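PDB 3CZP: putative polyphosphate kinase 2 from Pseudomonas aeruginosa PAO1, which transfers phosphate from inorganic polyphosphate to AMP, making ADP in a magnesium-dependent reaction, and also phosphorylates GMP less efficiently. Local coordinates for residues V304-D309 with D364-G369; N308-K313 with Q416-R421. All coordinates share one frame; numbering follows the deposited sequence.

Contact 1 (V304-D309 with D364-G369); sequences VFEGND and DRSWYG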
ATOM      1  N   VAL A 304      20.568   1.054   8.143  1.00 26.21           N
ATOM      2  CA  VAL A 304      20.678   2.022   7.083  1.00 27.09           C
ATOM      3  C   VAL A 304      22.093   2.036   6.502  1.00 27.21           C
ATOM      4  O   VAL A 304      23.072   2.098   7.260  1.00 28.62           O
ATOM      5  CB  VAL A 304      20.402   3.438   7.622  1.00 27.83           C
ATOM      6  CG1 VAL A 304      20.968   4.464   6.644  1.00 25.25           C
ATOM      7  CG2 VAL A 304      18.867   3.649   7.946  1.00 24.20           C
ATOM      8  N   PHE A 305      22.217   1.984   5.185  1.00 28.18           N
ATOM      9  CA  PHE A 305      23.535   2.072   4.526  1.00 27.42           C
ATOM     10  C   PHE A 305      23.666   3.238   3.574  1.00 27.72           C
ATOM     11  O   PHE A 305      22.888   3.371   2.631  1.00 27.78           O
ATOM     12  CB  PHE A 305      23.836   0.786   3.724  1.00 29.96           C
ATOM     13  CG  PHE A 305      24.129  -0.403   4.566  1.00 28.35           C
ATOM     14  CD1 PHE A 305      25.456  -0.784   4.836  1.00 31.12           C
ATOM     15  CD2 PHE A 305      23.096  -1.163   5.093  1.00 28.40           C
ATOM     16  CE1 PHE A 305      25.712  -1.892   5.611  1.00 29.12           C
ATOM     17  CE2 PHE A 305      23.345  -2.273   5.927  1.00 27.88           C
ATOM     18  CZ  PHE A 305      24.627  -2.656   6.163  1.00 28.23           C
ATOM     19  N   GLU A 306      24.656   4.084   3.841  1.00 27.77           N
ATOM     20  CA  GLU A 306      25.056   5.143   2.966  1.00 26.37           C
ATOM     21  C   GLU A 306      26.578   5.049   2.772  1.00 26.67           C
ATOM     22  O   GLU A 306      27.284   4.360   3.536  1.00 25.84           O
ATOM     23  CB  GLU A 306      24.686   6.514   3.555  1.00 26.32           C
ATOM     24  CG  GLU A 306      23.207   6.780   3.924  1.00 28.09           C
ATOM     25  CD  GLU A 306      22.238   7.002   2.739  1.00 30.47           C
ATOM     26  OE1 GLU A 306      22.697   7.166   1.605  1.00 30.04           O
ATOM     27  OE2 GLU A 306      20.986   7.016   2.978  1.00 33.37           O
ATOM     28  N   GLY A 307      27.072   5.704   1.721  1.00 25.73           N
ATOM     29  CA  GLY A 307      28.523   5.900   1.563  1.00 26.24           C
ATOM     30  C   GLY A 307      28.840   6.410   0.197  1.00 27.34           C
ATOM     31  O   GLY A 307      27.969   6.506  -0.659  1.00 27.37           O
ATOM     32  N   ASN A 308      30.112   6.700  -0.023  1.00 29.45           N
ATOM     33  CA  ASN A 308      30.596   7.080  -1.322  1.00 30.74           C
ATOM     34  C   ASN A 308      30.250   6.014  -2.397  1.00 30.61           C
ATOM     35  O   ASN A 308      30.039   4.852  -2.109  1.00 30.48           O
ATOM     36  CB  ASN A 308      32.129   7.274  -1.232  1.00 31.18           C
ATOM     37  CG  ASN A 308      32.532   8.471  -0.357  1.00 33.09           C
ATOM     38  OD1 ASN A 308      32.180   9.637  -0.660  1.00 35.53           O
ATOM     39  ND2 ASN A 308      33.298   8.196   0.717  1.00 31.06           N
ATOM     40  N   ASP A 309      30.194   6.433  -3.643  1.00 32.25           N
ATOM     41  CA  ASP A 309      30.021   5.504  -4.738  1.00 32.26           C
ATOM     42  C   ASP A 309      31.180   4.518  -4.735  1.00 31.98           C
ATOM     43  O   ASP A 309      32.325   4.875  -4.420  1.00 32.17           O
ATOM     44  CB  ASP A 309      29.940   6.244  -6.059  1.00 32.80           C
ATOM     45  CG  ASP A 309      28.640   6.998  -6.238  1.00 35.45           C
ATOM     46  OD1 ASP A 309      27.593   6.627  -5.668  1.00 42.25           O
ATOM     47  OD2 ASP A 309      28.640   7.978  -7.004  1.00 41.06           O
ATOM     48  N   ASP A 364      19.218   0.240   1.651  1.00 23.05           N
ATOM     49  CA  ASP A 364      20.325   0.586   0.806  1.00 22.93           C
ATOM     50  C   ASP A 364      20.053   1.960   0.223  1.00 23.36           C
ATOM     51  O   ASP A 364      19.302   2.117  -0.739  1.00 22.85           O
ATOM     52  CB  ASP A 364      20.502  -0.470  -0.265  1.00 22.71           C
ATOM     53  CG  ASP A 364      21.754  -0.249  -1.111  1.00 24.73           C
ATOM     54  OD1 ASP A 364      22.538   0.713  -0.871  1.00 26.13           O
ATOM     55  OD2 ASP A 364      21.951  -1.044  -2.042  1.00 26.62           O
ATOM     56  N   ARG A 365      20.674   2.955   0.855  1.00 23.13           N
ATOM     57  CA  ARG A 365      20.263   4.359   0.778  1.00 24.20           C
ATOM     58  C   ARG A 365      18.938   4.524   1.495  1.00 23.05           C
ATOM     59  O   ARG A 365      18.279   3.545   1.795  1.00 23.26           O
ATOM     60  CB  ARG A 365      20.218   4.867  -0.649  1.00 24.64           C
ATOM     61  CG  ARG A 365      21.482   4.577  -1.393  1.00 24.90           C
ATOM     62  CD  ARG A 365      21.363   4.983  -2.811  1.00 27.80           C
ATOM     63  NE  ARG A 365      21.556   6.417  -2.946  1.00 31.53           N
ATOM     64  CZ  ARG A 365      21.923   7.026  -4.071  1.00 35.91           C
ATOM     65  NH1 ARG A 365      22.156   6.313  -5.173  1.00 38.15           N
ATOM     66  NH2 ARG A 365      22.077   8.360  -4.095  1.00 35.34           N
ATOM     67  N   SER A 366      18.604   5.737   1.878  1.00 22.94           N
ATOM     68  CA  SER A 366      17.617   5.898   2.915  1.00 22.40           C
ATOM     69  C   SER A 366      17.063   7.288   2.870  1.00 23.57           C
ATOM     70  O   SER A 366      17.275   8.010   1.907  1.00 22.33           O
ATOM     71  CB  SER A 366      18.277   5.631   4.301  1.00 22.12           C
ATOM     72  OG  SER A 366      19.032   6.789   4.695  1.00 22.93           O
ATOM     73  N   TRP A 367      16.394   7.680   3.962  1.00 23.78           N
ATOM     74  CA  TRP A 367      15.877   9.039   4.118  1.00 23.59           C
ATOM     75  C   TRP A 367      16.938  10.120   4.222  1.00 23.72           C
ATOM     76  O   TRP A 367      16.626  11.284   4.134  1.00 24.23           O
ATOM     77  CB  TRP A 367      14.990   9.122   5.361  1.00 22.66           C
ATOM     78  CG  TRP A 367      15.508   8.412   6.584  1.00 23.38           C
ATOM     79  CD1 TRP A 367      16.235   8.962   7.620  1.00 22.00           C
ATOM     80  CD2 TRP A 367      15.302   7.026   6.934  1.00 20.72           C
ATOM     81  NE1 TRP A 367      16.503   8.002   8.569  1.00 22.87           N
ATOM     82  CE2 TRP A 367      15.957   6.808   8.177  1.00 19.10           C
ATOM     83  CE3 TRP A 367      14.697   5.944   6.285  1.00 21.74           C
ATOM     84  CZ2 TRP A 367      15.984   5.600   8.796  1.00 19.68           C
ATOM     85  CZ3 TRP A 367      14.706   4.708   6.913  1.00 22.37           C
ATOM     86  CH2 TRP A 367      15.343   4.538   8.165  1.00 22.40           C
ATOM     87  N   TYR A 368      18.176   9.725   4.468  1.00 24.96           N
ATOM     88  CA  TYR A 368      19.331  10.628   4.429  1.00 25.56           C
ATOM     89  C   TYR A 368      19.649  11.228   3.063  1.00 25.76           C
ATOM     90  O   TYR A 368      20.378  12.244   2.977  1.00 26.09           O
ATOM     91  CB  TYR A 368      20.548   9.976   5.094  1.00 25.60           C
ATOM     92  CG  TYR A 368      20.352   9.878   6.585  1.00 25.83           C
ATOM     93  CD1 TYR A 368      20.531  10.983   7.387  1.00 26.92           C
ATOM     94  CD2 TYR A 368      19.899   8.696   7.188  1.00 24.69           C
ATOM     95  CE1 TYR A 368      20.325  10.930   8.769  1.00 25.90           C
ATOM     96  CE2 TYR A 368      19.691   8.638   8.586  1.00 27.72           C
ATOM     97  CZ  TYR A 368      19.920   9.768   9.366  1.00 24.50           C
ATOM     98  OH  TYR A 368      19.719   9.772  10.734  1.00 26.44           O
ATOM     99  N   GLY A 369      19.070  10.650   2.015  1.00 27.20           N
ATOM    100  CA  GLY A 369      19.199  11.198   0.664  1.00 28.09           C
ATOM    101  C   GLY A 369      18.879  12.684   0.585  1.00 28.21           C
ATOM    102  O   GLY A 369      19.545  13.419  -0.118  1.00 29.13           O
TER
HETATM  103  O   HOH W   1      21.308   8.488  -0.271  1.00 30.09           O
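Glu306 and Ser366 meet where the parallel strand pair of Phe305 and Asp364 gives out. The last rung is the backbone bond from Arg365 N to Phe305 O (2.9 Å), after which 364-369 turns off into its loop. The packed side lies toward Val304. Its CG1, anti to the backbone N (chi1 161°), rests 3.6 Å from Ser366 OG, while CG2 reaches the Trp367 benzene ring at an oblique angle, 3.6 Å from CZ2. A beta-branched residue suits this place, since its two methyls serve two neighbours. The Trp367 indole NH and the Tyr368 hydroxyl both hydrogen-bond to Glu396, and the hydroxyl also to Lys408, so both aromatic residues have their buried polar atoms satisfied.

Bent at chi2 (-74°), the Glu306 side chain carries OE2 to Ser366 OG, which donates to its anti lone pair at 2.6 Å. The same hydroxyl accepts from Tyr368 N at 3.1 Å, closing an ST turn. Serine fits because one short side chain does both jobs.

The other carboxylate oxygen faces the looser, watered side. OE1 takes a bond from a water at 2.7 Å, and that water is only weakly linked to Arg365 NE (3.4 Å). Arg365 crosses Glu306 at about a right angle, its guanidinium plane 89° from the carboxylate, without a direct salt bridge. Asp364, at the strand end, forms a salt bridge through OD2 with Arg70 of the second subunit. The chemistry thus implies a carboxylate held firmly through OE2 and more adaptably through OE1, with Ser366 coupling it to the start of the loop beyond the strand.

Contact 2 (N308-K313 with Q416-R421); sequences NDAAGK and QTQMER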
ATOM      1  N   ASN A 308      30.112   6.700  -0.023  1.00 29.45           N
ATOM      2  CA  ASN A 308      30.596   7.080  -1.322  1.00 30.74           C
ATOM      3  C   ASN A 308      30.250   6.014  -2.397  1.00 30.61           C
ATOM      4  O   ASN A 308      30.039   4.852  -2.109  1.00 30.48           O
ATOM      5  CB  ASN A 308      32.129   7.274  -1.232  1.00 31.18           C
ATOM      6  CG  ASN A 308      32.532   8.471  -0.357  1.00 33.09           C
ATOM      7  OD1 ASN A 308      32.180   9.637  -0.660  1.00 35.53           O
ATOM      8  ND2 ASN A 308      33.298   8.196   0.717  1.00 31.06           N
ATOM      9  N   ASP A 309      30.194   6.433  -3.643  1.00 32.25           N
ATOM     10  CA  ASP A 309      30.021   5.504  -4.738  1.00 32.26           C
ATOM     11  C   ASP A 309      31.180   4.518  -4.735  1.00 31.98           C
ATOM     12  O   ASP A 309      32.325   4.875  -4.420  1.00 32.17           O
ATOM     13  CB  ASP A 309      29.940   6.244  -6.059  1.00 32.80           C
ATOM     14  CG  ASP A 309      28.640   6.998  -6.238  1.00 35.45           C
ATOM     15  OD1 ASP A 309      27.593   6.627  -5.668  1.00 42.25           O
ATOM     16  OD2 ASP A 309      28.640   7.978  -7.004  1.00 41.06           O
ATOM     17  N   ALA A 310      30.872   3.254  -5.025  1.00 31.75           N
ATOM     18  CA  ALA A 310      31.869   2.180  -5.002  1.00 31.08           C
ATOM     19  C   ALA A 310      32.427   1.881  -3.610  1.00 30.55           C
ATOM     20  O   ALA A 310      33.406   1.166  -3.496  1.00 30.20           O
ATOM     21  CB  ALA A 310      33.026   2.492  -6.002  1.00 30.76           C
ATOM     22  N   ALA A 311      31.805   2.400  -2.558  1.00 30.23           N
ATOM     23  CA  ALA A 311      32.293   2.198  -1.177  1.00 30.73           C
ATOM     24  C   ALA A 311      32.114   0.756  -0.732  1.00 30.25           C
ATOM     25  O   ALA A 311      32.764   0.293   0.200  1.00 29.20           O
ATOM     26  CB  ALA A 311      31.605   3.167  -0.170  1.00 30.19           C
ATOM     27  N   GLY A 312      31.235   0.048  -1.428  1.00 30.96           N
ATOM     28  CA  GLY A 312      31.014  -1.377  -1.190  1.00 31.54           C
ATOM     29  C   GLY A 312      29.834  -1.640  -0.247  1.00 31.06           C
ATOM     30  O   GLY A 312      29.915  -2.500   0.613  1.00 31.66           O
ATOM     31  N   LYS A 313      28.726  -0.926  -0.429  1.00 31.28           N
ATOM     32  CA  LYS A 313      27.494  -1.158   0.375  1.00 31.77           C
ATOM     33  C   LYS A 313      26.836  -2.519   0.091  1.00 30.14           C
ATOM     34  O   LYS A 313      26.407  -3.210   1.013  1.00 30.01           O
ATOM     35  CB  LYS A 313      26.443  -0.044   0.161  1.00 31.52           C
ATOM     36  CG  LYS A 313      26.709   1.264   0.896  1.00 33.93           C
ATOM     37  CD  LYS A 313      25.678   2.330   0.468  1.00 34.65           C
ATOM     38  CE  LYS A 313      26.043   3.010  -0.903  1.00 38.41           C
ATOM     39  NZ  LYS A 313      24.880   3.872  -1.356  1.00 38.78           N
ATOM     40  N   GLN A 416      41.150   8.079  -4.181  1.00 35.18           N
ATOM     41  CA  GLN A 416      42.119   7.214  -4.820  1.00 36.44           C
ATOM     42  C   GLN A 416      41.594   5.783  -4.879  1.00 37.30           C
ATOM     43  O   GLN A 416      41.686   5.137  -5.913  1.00 37.15           O
ATOM     44  CB  GLN A 416      43.472   7.268  -4.061  1.00 35.84           C
ATOM     45  CG  GLN A 416      44.316   8.623  -4.168  1.00 33.75           C
ATOM     46  CD  GLN A 416      43.886   9.710  -3.149  1.00 31.41           C
ATOM     47  OE1 GLN A 416      42.893   9.561  -2.442  1.00 31.97           O
ATOM     48  NE2 GLN A 416      44.643  10.783  -3.076  1.00 32.11           N
ATOM     49  N   THR A 417      41.039   5.303  -3.771  1.00 38.72           N
ATOM     50  CA  THR A 417      40.390   3.966  -3.709  1.00 39.68           C
ATOM     51  C   THR A 417      39.102   3.887  -4.545  1.00 41.55           C
ATOM     52  O   THR A 417      38.834   2.885  -5.226  1.00 42.20           O
ATOM     53  CB  THR A 417      40.088   3.572  -2.248  1.00 40.23           C
ATOM     54  OG1 THR A 417      41.330   3.338  -1.578  1.00 40.34           O
ATOM     55  CG2 THR A 417      39.207   2.328  -2.157  1.00 38.97           C
ATOM     56  N   GLN A 418      38.329   4.960  -4.550  1.00 42.39           N
ATOM     57  CA  GLN A 418      37.176   5.006  -5.417  1.00 43.16           C
ATOM     58  C   GLN A 418      37.581   4.716  -6.838  1.00 44.85           C
ATOM     59  O   GLN A 418      36.988   3.864  -7.481  1.00 46.18           O
ATOM     60  CB  GLN A 418      36.514   6.371  -5.377  1.00 42.93           C
ATOM     61  CG  GLN A 418      35.097   6.317  -5.840  1.00 42.56           C
ATOM     62  CD  GLN A 418      34.455   7.643  -5.791  1.00 43.33           C
ATOM     63  OE1 GLN A 418      34.953   8.575  -6.406  1.00 43.83           O
ATOM     64  NE2 GLN A 418      33.355   7.777  -5.025  1.00 40.42           N
HETATM   65  N   MSE A 419      38.596   5.421  -7.330  1.00 44.57           N
HETATM   66  CA  MSE A 419      38.994   5.284  -8.707  1.00 46.98           C
HETATM   67  C   MSE A 419      39.523   3.896  -9.099  1.00 46.48           C
HETATM   68  O   MSE A 419      39.302   3.457 -10.241  1.00 45.79           O
HETATM   69  CB  MSE A 419      40.073   6.296  -9.013  1.00 45.77           C
HETATM   70  CG  MSE A 419      40.604   6.243 -10.406  1.00 46.92           C
HETATM   71 SE   MSE A 419      42.263   7.232 -10.243  0.60 52.80          SE
HETATM   72  CE  MSE A 419      42.935   6.601  -8.459  1.00 50.32           C
ATOM     73  N   GLU A 420      40.261   3.261  -8.184  1.00 46.98           N
ATOM     74  CA  GLU A 420      40.688   1.863  -8.312  1.00 47.23           C
ATOM     75  C   GLU A 420      39.471   0.991  -8.499  1.00 47.51           C
ATOM     76  O   GLU A 420      39.463   0.071  -9.318  1.00 48.33           O
ATOM     77  CB  GLU A 420      41.380   1.388  -7.036  1.00 46.50           C
ATOM     78  CG  GLU A 420      42.805   1.880  -6.841  1.00 48.91           C
ATOM     79  CD  GLU A 420      43.348   1.508  -5.443  1.00 49.28           C
ATOM     80  OE1 GLU A 420      42.552   1.144  -4.533  1.00 53.77           O
ATOM     81  OE2 GLU A 420      44.553   1.572  -5.256  1.00 50.08           O
ATOM     82  N   ARG A 421      38.434   1.270  -7.720  1.00 46.70           N
ATOM     83  CA  ARG A 421      37.239   0.455  -7.797  1.00 46.46           C
ATOM     84  C   ARG A 421      36.454   0.753  -9.081  1.00 46.76           C
ATOM     85  O   ARG A 421      35.857  -0.151  -9.652  1.00 46.67           O
ATOM     86  CB  ARG A 421      36.408   0.622  -6.511  1.00 45.97           C
ATOM     87  CG  ARG A 421      37.182   0.124  -5.245  1.00 44.43           C
ATOM     88  CD  ARG A 421      36.257  -0.056  -4.019  1.00 44.79           C
ATOM     89  NE  ARG A 421      36.980  -0.555  -2.851  1.00 43.21           N
ATOM     90  CZ  ARG A 421      36.487  -0.574  -1.617  1.00 42.61           C
ATOM     91  NH1 ARG A 421      35.248  -0.169  -1.378  1.00 46.13           N
ATOM     92  NH2 ARG A 421      37.194  -1.058  -0.622  1.00 40.72           N
TER
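Gln418 is the first residue of 416-421 to reach the turn at 308-313. Its CG stands anti to the backbone N (chi1 -159°) and the chain runs on extended, which carries the amide across to Asp309. NE2 donates to Asp309 O at 3.1 Å, approaching tilted 27° from the carbonyl plane. An amide suits the place because its other end is also used: OE1 accepts from Arg443.

One helical turn later, Arg421 comes back to the same side. Its CB lies 3.9 Å from the Ala310 methyl, and its extended chain then runs along the turn until NH1 meets two carbonyls at the guanidinium edge. The bond to Ala310 O (3.1 Å) is nearly straight at 169° and falls on a lone pair; the one to Ala311 O (3.0 Å) is bent and weak. NH2 is taken by Ala472 O, so the planar group joins two separate loops.

The partner is a type II turn from Asn308 to Ala311, closed by Ala311 N to Asn308 O. Ala310 adopts positive phi there, and its small methyl still fits against Arg421. At Gly312, the N-cap of the next helix, a side chain would press on the preceding carbonyl and come near NH1. Sequence and position mark 307-313 as a Walker A-type P-loop; a glycerol, probably from the crystallisation liquor, accepts hydrogen bonds from the backbone N atoms of Ala310, Gly312 and Lys313, as a phosphate would in a P-loop.

Helix 415-427 lies beside the P-loop, which links strand 300-307 to helix 313-321, and Trp446 of helix 446-460 touches both Asn308 and Gln418.

How the contacts relate
Contacts 1 and 2 lie with centres about 14 Å apart in the second PPK2 domain and share Asn308 and Asp309. Contact 1 begins on the central strand 300-307 of the parallel sheet, and contact 2 in the loop that follows it. Contact 1 then takes the end of strand 360-364, on one flank, and contact 2 takes helix 415-427, which follows strand 404-412 on the other. Lys313 joins them, its CD packing on Phe305 O and on Asp364 OD1. The P-loop and the end of strand 360-364, at a position resembling a Walker B aspartate, thus meet at the C-terminal end of the sheet, consistent with the nucleotide and polyphosphate site of the domain thought to be active.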